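Local structure of serine racemase (Enterococcus faecalis, 4ECL) at residues A64-G69 and P89-E94. The protein is, by name and family, a racemase of the alanine racemase type, with a TIM-barrel domain followed by a second, beta-rich domain. Numbering follows the deposited sequence.
Sequences ATIDEG and PSRAKE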
ATOM      1  N   ALA A  64      -3.320 -11.587 -11.287  1.00 16.11           N
ATOM      2  CA  ALA A  64      -2.607 -10.667 -12.174  1.00 23.97           C
ATOM      3  C   ALA A  64      -1.283 -11.229 -12.672  1.00 25.61           C
ATOM      4  O   ALA A  64      -0.834 -10.895 -13.771  1.00 24.12           O
ATOM      5  CB  ALA A  64      -2.368  -9.322 -11.484  1.00 21.98           C
ATOM      6  N   THR A  65      -0.633 -12.048 -11.849  1.00 21.00           N
ATOM      7  CA  THR A  65       0.733 -12.467 -12.135  1.00 19.45           C
ATOM      8  C   THR A  65       0.939 -13.937 -11.834  1.00 23.52           C
ATOM      9  O   THR A  65       0.191 -14.519 -11.060  1.00 22.47           O
ATOM     10  CB  THR A  65       1.758 -11.689 -11.283  1.00 24.57           C
ATOM     11  OG1 THR A  65       1.705 -12.162  -9.933  1.00 21.98           O
ATOM     12  CG2 THR A  65       1.483 -10.180 -11.318  1.00 20.95           C
ATOM     13  N   ILE A  66       1.964 -14.530 -12.443  1.00 21.01           N
ATOM     14  CA  ILE A  66       2.307 -15.925 -12.194  1.00 21.63           C
ATOM     15  C   ILE A  66       2.653 -16.180 -10.720  1.00 24.21           C
ATOM     16  O   ILE A  66       2.377 -17.259 -10.189  1.00 28.48           O
ATOM     17  CB  ILE A  66       3.479 -16.397 -13.086  1.00 23.23           C
ATOM     18  CG1 ILE A  66       3.703 -17.902 -12.917  1.00 26.25           C
ATOM     19  CG2 ILE A  66       4.763 -15.609 -12.768  1.00 24.29           C
ATOM     20  CD1 ILE A  66       4.682 -18.489 -13.909  1.00 26.68           C
ATOM     21  N   ASP A  67       3.245 -15.193 -10.052  1.00 28.69           N
ATOM     22  CA  ASP A  67       3.602 -15.368  -8.638  1.00 27.48           C
ATOM     23  C   ASP A  67       2.369 -15.462  -7.735  1.00 23.18           C
ATOM     24  O   ASP A  67       2.360 -16.202  -6.750  1.00 25.70           O
ATOM     25  CB  ASP A  67       4.556 -14.272  -8.182  1.00 32.26           C
ATOM     26  CG  ASP A  67       5.824 -14.246  -9.011  1.00 38.20           C
ATOM     27  OD1 ASP A  67       6.740 -15.035  -8.711  1.00 34.25           O
ATOM     28  OD2 ASP A  67       5.877 -13.468  -9.986  1.00 40.82           O
ATOM     29  N   GLU A  68       1.329 -14.716  -8.075  1.00 22.85           N
ATOM     30  CA  GLU A  68       0.041 -14.906  -7.420  1.00 25.50           C
ATOM     31  C   GLU A  68      -0.509 -16.299  -7.690  1.00 24.64           C
ATOM     32  O   GLU A  68      -0.977 -16.968  -6.776  1.00 25.65           O
ATOM     33  CB  GLU A  68      -0.947 -13.841  -7.870  1.00 23.01           C
ATOM     34  CG  GLU A  68      -0.625 -12.485  -7.280  1.00 26.57           C
ATOM     35  CD  GLU A  68      -1.550 -11.415  -7.790  1.00 29.79           C
ATOM     36  OE1 GLU A  68      -2.200 -11.656  -8.823  1.00 32.54           O
ATOM     37  OE2 GLU A  68      -1.630 -10.339  -7.163  1.00 29.49           O
ATOM     38  N   GLY A  69      -0.437 -16.736  -8.943  1.00 25.86           N
ATOM     39  CA  GLY A  69      -0.913 -18.060  -9.322  1.00 23.89           C
ATOM     40  C   GLY A  69      -0.195 -19.195  -8.602  1.00 24.19           C
ATOM     41  O   GLY A  69      -0.822 -20.141  -8.117  1.00 22.96           O
ATOM     42  N   PRO A  89       8.281 -15.494 -20.675  1.00 35.79           N
ATOM     43  CA  PRO A  89       8.361 -16.840 -21.249  1.00 39.96           C
ATOM     44  C   PRO A  89       9.462 -17.677 -20.608  1.00 39.75           C
ATOM     45  O   PRO A  89       9.447 -18.904 -20.715  1.00 39.13           O
ATOM     46  CB  PRO A  89       8.676 -16.568 -22.722  1.00 35.89           C
ATOM     47  CG  PRO A  89       8.053 -15.236 -22.984  1.00 34.55           C
ATOM     48  CD  PRO A  89       8.317 -14.452 -21.714  1.00 35.63           C
ATOM     49  N   SER A  90      10.399 -17.020 -19.934  1.00 36.63           N
ATOM     50  CA  SER A  90      11.490 -17.722 -19.277  1.00 39.85           C
ATOM     51  C   SER A  90      10.970 -18.532 -18.104  1.00 38.73           C
ATOM     52  O   SER A  90      11.690 -19.355 -17.540  1.00 39.16           O
ATOM     53  CB  SER A  90      12.565 -16.740 -18.798  1.00 43.62           C
ATOM     54  OG  SER A  90      12.074 -15.897 -17.769  1.00 40.71           O
ATOM     55  N   ARG A  91       9.719 -18.293 -17.729  1.00 38.29           N
ATOM     56  CA  ARG A  91       9.121 -19.029 -16.623  1.00 37.58           C
ATOM     57  C   ARG A  91       8.067 -19.997 -17.141  1.00 35.48           C
ATOM     58  O   ARG A  91       7.156 -20.383 -16.415  1.00 31.24           O
ATOM     59  CB  ARG A  91       8.537 -18.066 -15.577  1.00 36.27           C
ATOM     60  CG  ARG A  91       9.592 -17.176 -14.907  1.00 33.87           C
ATOM     61  CD  ARG A  91       9.005 -16.303 -13.788  1.00 37.57           C
ATOM     62  NE  ARG A  91       8.714 -17.073 -12.580  1.00 33.01           N
ATOM     63  CZ  ARG A  91       8.203 -16.559 -11.465  1.00 36.09           C
ATOM     64  NH1 ARG A  91       7.922 -15.266 -11.391  1.00 34.80           N
ATOM     65  NH2 ARG A  91       7.972 -17.341 -10.422  1.00 37.55           N
ATOM     66  N   ALA A  92       8.201 -20.393 -18.404  1.00 33.93           N
ATOM     67  CA  ALA A  92       7.227 -21.286 -19.026  1.00 38.39           C
ATOM     68  C   ALA A  92       7.180 -22.640 -18.330  1.00 42.03           C
ATOM     69  O   ALA A  92       6.160 -23.324 -18.360  1.00 37.56           O
ATOM     70  CB  ALA A  92       7.528 -21.468 -20.502  1.00 40.08           C
ATOM     71  N   LYS A  93       8.295 -23.021 -17.712  1.00 45.35           N
ATOM     72  CA  LYS A  93       8.376 -24.278 -16.985  1.00 45.27           C
ATOM     73  C   LYS A  93       7.464 -24.261 -15.755  1.00 43.81           C
ATOM     74  O   LYS A  93       6.804 -25.251 -15.439  1.00 42.53           O
ATOM     75  CB  LYS A  93       9.824 -24.554 -16.585  1.00 50.17           C
ATOM     76  CG  LYS A  93      10.013 -25.809 -15.767  1.00 58.40           C
ATOM     77  CD  LYS A  93      11.486 -26.084 -15.525  1.00 67.51           C
ATOM     78  CE  LYS A  93      11.673 -27.130 -14.435  1.00 75.35           C
ATOM     79  NZ  LYS A  93      10.855 -28.353 -14.677  1.00 77.51           N
ATOM     80  N   GLU A  94       7.423 -23.125 -15.069  1.00 41.79           N
ATOM     81  CA  GLU A  94       6.569 -22.972 -13.897  1.00 43.81           C
ATOM     82  C   GLU A  94       5.095 -22.940 -14.284  1.00 40.13           C
ATOM     83  O   GLU A  94       4.249 -23.462 -13.559  1.00 45.29           O
ATOM     84  CB  GLU A  94       6.936 -21.704 -13.123  1.00 42.25           C
ATOM     85  CG  GLU A  94       8.280 -21.775 -12.431  1.00 41.50           C
ATOM     86  CD  GLU A  94       8.704 -20.438 -11.855  1.00 45.84           C
ATOM     87  OE1 GLU A  94       9.259 -19.618 -12.618  1.00 48.60           O
ATOM     88  OE2 GLU A  94       8.484 -20.205 -10.644  1.00 42.34           O
TER
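Arg91 reaches across from the start of helix 92-97 to Asp67 in the first turn of helix 66-74, and a salt bridge joins them. The two terminal nitrogens of Arg91 converge end-on on a single oxygen: Arg91 NH1 lies 2.9 Å and Arg91 NH2 3.1 Å from Asp67 OD1, both from the same face of the carboxylate, which is turned 46° from the guanidinium plane. A weak bond also runs from NH1 to Asp67 OD2. Glu94, three residues further on in helix 92-97, takes the adjoining edge, so that NH2 serves both acids. Here the grip is side-on and nearly straight, with Arg91 NE 2.6 Å from Glu94 OE1 and Arg91 NH2 2.9 Å from Glu94 OE2. A bend at chi3 (75°) turns the head of the arginine to lie between the two acids, and the four stronger bonds fix its rotation; its positive charge probably offsets their mutual repulsion.

Van der Waals contact comes from Ile66. Its CG2 sits over one guanidinium face, 3.5 Å from Arg91 NH1, while, with CG1 anti to the backbone N (chi1 -173°) and the chain extended, CD1 meets Glu94 CB at 4.0 Å.

Thr65 and Glu68 form a capping box at the start of helix 66-74. The Asp67-Arg91-Glu94 network ties together the N-terminal ends of two successive helices of the TIM-barrel domain, which follow the neighbouring parallel strands 60-63 and 80-83.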